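Local structure of tRNA (guanine-N(1)-)-methyltransferase (Corynebacterium diphtheriae, 7KFF) at the interface of chains A and B. The protein transfers a methyl group from S-adenosylmethionine to N1 of guanine 37 in tRNA, as a knotted homodimeric methyltransferase of the TrmD type. Sequence-based numbering; all coordinates share one arbitrary frame. Chains: chain A/B, tRNA (guanine-N(1)-)-methyltransferase.

Three separate patches sample one two-fold interface, and none shares a residue with another. Contact 1 lies about 21 Å from contact 2 and about 22 Å from contact 3, while contacts 2 and 3 are about 29 Å apart, all measured between centres of C-alpha atoms. Contact 3 straddles the two-fold axis and pairs the same four residues of both chains. Contacts 1 and 2 lie off the axis and have twins with the chains exchanged; in both, chain A supplies residues leading into or within helices 79-90 and 174-180. Chain B brings two later segments, suggesting that each subunit reaches round its partner, in keeping with the TrmD dimer.

Contact 1: the interface of chains A and B. Residues chain A 74-75, 169-170; chain B 221-222, 224.
The imidazole of B:His224 presents its NE2 edge to the carboxylate of A:Glu170, whose CD lies in the ring plane; the backbone O of B:Thr221 lies at another stretch of the edge, beside ND1 and CE1. NE2 of B:His224 donates to OE1 of A:Glu170 at 3.0 Å, from above the carboxylate, 47° out of its plane. B:His224 is poorly ordered and the bond is bent, so it carries limited weight.

The amide of B:Gln222 runs antiparallel to A:Glu170, the planes only 15° apart. As modelled, OE1 of B:Gln222 faces OE1 of A:Glu170 at 2.5 Å, two acceptors and hence a clash. NE2 of B:Gln222 faces the backbone N of A:Met75 (selenomethionine) at 3.1 Å, two donors opposed. Exchanging amide N and O would pair donor with acceptor at both places, although the first approach would remain short; the modelled orientation is therefore doubtful. A bend at chi2 (-77°) swings the amide between A:Met75 and A:Glu170, where its CD packs 3.7 Å from CA of A:Tyr169. Water 1 lies 2.8 Å from the backbone O of A:Tyr169 and 3.2 Å from the atom modelled as OE1 of B:Gln222; a flipped amide would put N there, from which the water could accept.

All lie in loops: A:Gly74 and A:Met75 run into strand 76-77, A:Tyr169 and A:Glu170 precede helix 174-180 within the 141-202 stretch that builds the S-adenosyl-L-homocysteine pocket, and the chain B segment follows helix 200-211.

Contact 2: the interface of chains A and B. Residues chain A 79, 83, 175-176, 178-179; chain B 245-246, 248.
The indole of B:Trp245 lies against the start of A helix 79-90, and its ring contacts are the first kind of interaction. CB of A:Pro79 sits over one face, 3.5 Å from the centroid of the six-membered ring, a CH-pi contact. CG of B:Arg246, from the same chain as the indole, covers the opposite face, so the ring is sandwiched. At the ring edge, in plane, come CA of A:Gly83 at the CZ2 corner and the backbone O of A:Arg175 at the CZ3 corner. CG of B:Trp245 is anti to the backbone N (chi1 178°), which carries the indole out between the two A helices.

Charge pairing is the second kind. NH1 of B:Arg246 reaches OD2 of A:Asp179 at 2.8 Å, a hydrogen-bonded salt bridge on the syn side but tilted out of the carboxylate plane. The planes are turned 68° apart. The other oxygen, OD1 of A:Asp179, binds water 2 at 2.7 Å, which passes on to the backbone O of B:Arg246 at 2.8 Å.

Arginine-to-backbone bonding comes third: NH1 of A:Arg175 donates to O of B:Leu248 at 3.1 Å, with the acceptor in the guanidinium plane, the donor tilted from the carbonyl plane and 160° at the hydrogen. The aliphatic part of A:Arg175 runs antiparallel to B:Leu248, CD to CB at 3.7 Å.

B:Trp245 and B:Leu248 belong to the short strands 244-245 and 248-249, joined by the turn holding B:Arg246; this segment packs against A helices 79-90 and 174-180.

Contact 3: the interface of chains A and B. Residues chain A 28, 31, 201, 204; chain B 28, 31, 201, 204.
CB of B:Pro31 sits over the face of the A:Tyr28 ring across the two-fold of this TrmD-type, SPOUT-family dimer, and A:Pro31 with B:Tyr28 repeats the arrangement. In these CH-pi contacts CB of B:Pro31 stands over the centre of the A:Tyr28 ring, 3.6 Å from its centroid. The tyrosine CG is roughly anti to the backbone N (chi1 -152°), and this turns one ring face to the partner's proline.

Apolar contacts lie around the axis. The two proline rings lie side by side and point opposite ways, with CG of A:Pro31 and CG of B:Pro31 3.9 Å apart. In the helices 200-211, CD1 of A:Leu204 touches CD1 of B:Leu204 at 3.8 Å, the two side chains crossing at a slant. Beside this pair, CG2 of A:Val201, placed anti to its own backbone N, reaches CB of B:Leu204 at 3.6 Å; CG2 of B:Val201 does the same to A:Leu204. A van der Waals contact with a polar atom is separate from these: CG of A:Pro31 lies 3.7 Å from the backbone O of B:Tyr28.

Water supplies polar links between the chains. OH of A:Tyr28 binds water 5 at 2.6 Å, which continues to the backbone O of B:Leu204 at 3.0 Å. Water 3 takes up the backbone O of B:Pro31 at 2.7 Å and makes a longer link to the same phenol; water 4 plays the equivalent part between A:Pro31 and B:Tyr28. The tyrosines and prolines come from the 3-10 helices 26-33.

Contact 1: the interface of chains A and B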
# COMPACT_ATOMS: atom_id res chain seq x y z
N GLY A 74 -10.17 10.66 -19.83
CA GLY A 74 -9.76 9.39 -19.32
C GLY A 74 -10.35 8.25 -20.11
O GLY A 74 -11.10 8.42 -21.08
N MSE A 75 -10.00 7.06 -19.67
CA MSE A 75 -10.47 5.83 -20.29
C MSE A 75 -10.93 4.88 -19.22
O MSE A 75 -10.41 4.92 -18.11
CB MSE A 75 -9.32 5.22 -21.10
CG MSE A 75 -8.83 6.13 -22.22
SE MSE A 75 -10.16 6.56 -23.58
CE MSE A 75 -9.86 4.95 -24.72
N TYR A 169 -6.05 3.50 -15.56
CA TYR A 169 -6.82 4.60 -16.15
C TYR A 169 -7.88 5.03 -15.14
O TYR A 169 -7.56 5.28 -13.98
CB TYR A 169 -7.33 4.20 -17.53
CG TYR A 169 -6.26 3.49 -18.35
CD1 TYR A 169 -4.96 3.99 -18.43
CD2 TYR A 169 -6.56 2.31 -19.01
CE1 TYR A 169 -3.98 3.32 -19.17
CE2 TYR A 169 -5.60 1.65 -19.76
CZ TYR A 169 -4.31 2.16 -19.83
OH TYR A 169 -3.36 1.50 -20.56
N GLU A 170 -9.14 5.16 -15.57
CA GLU A 170 -10.19 5.53 -14.63
C GLU A 170 -10.71 4.35 -13.83
O GLU A 170 -11.48 4.52 -12.88
CB GLU A 170 -11.36 6.17 -15.37
CG GLU A 170 -11.00 7.46 -16.09
CD GLU A 170 -10.39 8.48 -15.16
OE1 GLU A 170 -9.22 8.87 -15.38
OE2 GLU A 170 -11.09 8.90 -14.21
N THR B 221 -3.87 12.26 -21.53
CA THR B 221 -5.18 11.63 -21.39
C THR B 221 -5.60 11.38 -19.94
O THR B 221 -6.80 11.26 -19.68
CB THR B 221 -5.21 10.29 -22.14
OG1 THR B 221 -4.92 10.50 -23.53
CG2 THR B 221 -6.58 9.61 -22.00
N GLN B 222 -4.66 11.28 -19.00
CA GLN B 222 -5.00 10.96 -17.62
C GLN B 222 -4.50 12.01 -16.63
O GLN B 222 -4.59 11.79 -15.41
CB GLN B 222 -4.49 9.56 -17.25
CG GLN B 222 -5.30 8.43 -17.87
CD GLN B 222 -6.62 8.19 -17.15
OE1 GLN B 222 -6.79 8.59 -15.99
NE2 GLN B 222 -7.56 7.53 -17.82
N HIS B 224 -5.72 14.92 -15.88
CA HIS B 224 -6.76 15.75 -15.27
C HIS B 224 -6.79 15.66 -13.74
O HIS B 224 -6.99 14.59 -13.17
CB HIS B 224 -8.13 15.37 -15.85
CG HIS B 224 -8.40 13.89 -15.86
ND1 HIS B 224 -7.90 13.05 -16.84
CD2 HIS B 224 -9.11 13.10 -15.02
CE1 HIS B 224 -8.29 11.82 -16.60
NE2 HIS B 224 -9.02 11.82 -15.50
O HOH W 1 -5.31 6.85 -13.76

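Contact 2: the interface of chains A and B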
# COMPACT_ATOMS: atom_id res chain seq x y z
N PRO A 79 -15.99 -3.87 -20.36
CA PRO A 79 -16.63 -5.11 -19.88
C PRO A 79 -16.50 -6.27 -20.83
O PRO A 79 -16.43 -7.42 -20.38
CB PRO A 79 -18.10 -4.72 -19.69
CG PRO A 79 -18.18 -3.30 -19.80
CD PRO A 79 -16.93 -2.75 -20.44
N GLY A 83 -15.16 -9.33 -18.63
CA GLY A 83 -16.10 -10.38 -18.29
C GLY A 83 -15.60 -11.75 -18.68
O GLY A 83 -15.51 -12.67 -17.86
N ARG A 175 -20.09 -2.39 -14.11
CA ARG A 175 -20.92 -3.57 -14.35
C ARG A 175 -20.11 -4.86 -14.30
O ARG A 175 -20.67 -5.92 -14.00
CB ARG A 175 -21.61 -3.46 -15.70
CG ARG A 175 -22.61 -2.32 -15.72
CD ARG A 175 -23.12 -2.07 -17.14
NE ARG A 175 -22.03 -1.60 -17.99
CZ ARG A 175 -22.14 -1.40 -19.30
NH1 ARG A 175 -23.29 -1.63 -19.90
NH2 ARG A 175 -21.10 -0.93 -19.97
N VAL A 176 -18.80 -4.80 -14.56
CA VAL A 176 -17.96 -5.98 -14.44
C VAL A 176 -18.01 -6.50 -13.02
O VAL A 176 -18.10 -7.71 -12.79
CB VAL A 176 -16.51 -5.64 -14.84
CG1 VAL A 176 -15.61 -6.80 -14.49
CG2 VAL A 176 -16.44 -5.28 -16.32
N GLU A 178 -20.33 -5.91 -10.69
CA GLU A 178 -21.63 -6.44 -10.32
C GLU A 178 -21.87 -7.81 -10.94
O GLU A 178 -22.31 -8.74 -10.27
CB GLU A 178 -22.74 -5.46 -10.75
CG GLU A 178 -22.59 -4.05 -10.17
CD GLU A 178 -22.42 -4.01 -8.65
OE1 GLU A 178 -22.96 -4.90 -7.94
OE2 GLU A 178 -21.76 -3.05 -8.16
N ASP A 179 -21.59 -7.94 -12.24
CA ASP A 179 -21.77 -9.22 -12.91
C ASP A 179 -20.89 -10.31 -12.31
O ASP A 179 -21.29 -11.48 -12.26
CB ASP A 179 -21.46 -9.07 -14.39
CG ASP A 179 -21.58 -10.36 -15.14
OD1 ASP A 179 -22.72 -10.77 -15.44
OD2 ASP A 179 -20.53 -10.95 -15.47
N TRP B 245 -24.94 -4.56 -21.26
CA TRP B 245 -23.98 -5.65 -21.22
C TRP B 245 -24.41 -6.63 -20.15
O TRP B 245 -24.58 -6.24 -18.99
CB TRP B 245 -22.57 -5.15 -20.95
CG TRP B 245 -21.52 -6.19 -20.85
CD1 TRP B 245 -20.92 -6.85 -21.87
CD2 TRP B 245 -20.95 -6.70 -19.65
NE1 TRP B 245 -19.98 -7.73 -21.37
CE2 TRP B 245 -19.99 -7.66 -20.01
CE3 TRP B 245 -21.15 -6.42 -18.30
CZ2 TRP B 245 -19.20 -8.32 -19.07
CZ3 TRP B 245 -20.36 -7.09 -17.36
CH2 TRP B 245 -19.42 -8.03 -17.76
N ARG B 246 -24.62 -7.90 -20.52
CA ARG B 246 -25.01 -8.93 -19.56
C ARG B 246 -26.22 -8.48 -18.74
O ARG B 246 -26.31 -8.70 -17.53
CB ARG B 246 -23.83 -9.40 -18.71
CG ARG B 246 -22.76 -10.07 -19.53
CD ARG B 246 -21.68 -10.70 -18.67
NE ARG B 246 -20.66 -11.33 -19.50
CZ ARG B 246 -19.67 -12.08 -19.04
NH1 ARG B 246 -19.53 -12.28 -17.74
NH2 ARG B 246 -18.81 -12.63 -19.87
N LEU B 248 -27.13 -5.52 -17.92
CA LEU B 248 -26.87 -4.35 -17.08
C LEU B 248 -26.72 -3.13 -17.98
O LEU B 248 -25.83 -3.08 -18.84
CB LEU B 248 -25.62 -4.59 -16.24
CG LEU B 248 -25.74 -5.78 -15.30
CD1 LEU B 248 -24.40 -6.03 -14.61
CD2 LEU B 248 -26.83 -5.57 -14.27
O HOH W 2 -25.11 -9.60 -15.18

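Contact 3: the interface of chains A and B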
# COMPACT_ATOMS: atom_id res chain seq x y z
N TYR A 28 4.73 -6.55 -13.87
CA TYR A 28 4.67 -5.84 -12.60
C TYR A 28 4.56 -6.82 -11.44
O TYR A 28 4.94 -6.51 -10.31
CB TYR A 28 3.48 -4.87 -12.61
CG TYR A 28 3.67 -3.65 -11.71
CD1 TYR A 28 3.67 -3.77 -10.32
CD2 TYR A 28 3.83 -2.39 -12.25
CE1 TYR A 28 3.84 -2.65 -9.50
CE2 TYR A 28 3.98 -1.27 -11.44
CZ TYR A 28 3.98 -1.41 -10.07
OH TYR A 28 4.14 -0.29 -9.26
N PRO A 31 7.50 -9.57 -8.59
CA PRO A 31 7.87 -9.73 -7.18
C PRO A 31 7.07 -10.76 -6.41
O PRO A 31 7.49 -11.14 -5.30
CB PRO A 31 7.73 -8.32 -6.60
CG PRO A 31 7.94 -7.41 -7.78
CD PRO A 31 7.26 -8.15 -8.93
N VAL A 201 0.28 -2.82 -8.01
CA VAL A 201 1.04 -2.66 -6.77
C VAL A 201 0.19 -3.00 -5.56
O VAL A 201 0.70 -3.52 -4.56
CB VAL A 201 1.69 -1.27 -6.67
CG1 VAL A 201 0.66 -0.17 -6.39
CG2 VAL A 201 2.77 -1.26 -5.62
N LEU A 204 0.45 -6.63 -4.93
CA LEU A 204 1.66 -6.99 -4.21
C LEU A 204 1.52 -6.72 -2.71
O LEU A 204 1.97 -7.52 -1.88
CB LEU A 204 2.85 -6.22 -4.78
CG LEU A 204 3.21 -6.47 -6.25
CD1 LEU A 204 4.39 -5.61 -6.64
CD2 LEU A 204 3.50 -7.93 -6.49
N TYR B 28 13.16 -6.69 -6.29
CA TYR B 28 11.78 -6.34 -5.95
C TYR B 28 11.41 -5.00 -6.56
O TYR B 28 10.23 -4.72 -6.79
CB TYR B 28 11.63 -6.32 -4.43
CG TYR B 28 10.22 -6.64 -3.95
CD1 TYR B 28 9.17 -5.74 -4.15
CD2 TYR B 28 9.94 -7.81 -3.27
CE1 TYR B 28 7.88 -6.03 -3.70
CE2 TYR B 28 8.66 -8.08 -2.81
CZ TYR B 28 7.64 -7.19 -3.03
OH TYR B 28 6.35 -7.48 -2.57
N PRO B 31 9.72 -3.18 -10.82
CA PRO B 31 8.56 -2.44 -11.35
C PRO B 31 8.73 -0.94 -11.39
O PRO B 31 7.92 -0.27 -12.06
CB PRO B 31 7.40 -2.88 -10.45
CG PRO B 31 7.81 -4.25 -9.97
CD PRO B 31 9.31 -4.12 -9.75
N VAL B 201 7.81 -3.16 -1.11
CA VAL B 201 6.51 -2.93 -1.75
C VAL B 201 5.97 -1.56 -1.38
O VAL B 201 5.30 -0.92 -2.20
CB VAL B 201 5.51 -4.06 -1.44
CG1 VAL B 201 5.01 -4.03 -0.00
CG2 VAL B 201 4.35 -4.01 -2.41
N LEU B 204 7.30 0.90 -3.80
CA LEU B 204 6.56 0.91 -5.05
C LEU B 204 5.26 1.71 -4.93
O LEU B 204 4.88 2.45 -5.85
CB LEU B 204 6.26 -0.53 -5.49
CG LEU B 204 7.47 -1.44 -5.78
CD1 LEU B 204 6.98 -2.81 -6.18
CD2 LEU B 204 8.34 -0.84 -6.85
O HOH W 3 6.32 1.58 -10.83
O HOH W 4 6.00 -10.70 -3.05
O HOH W 5 5.96 1.30 -8.41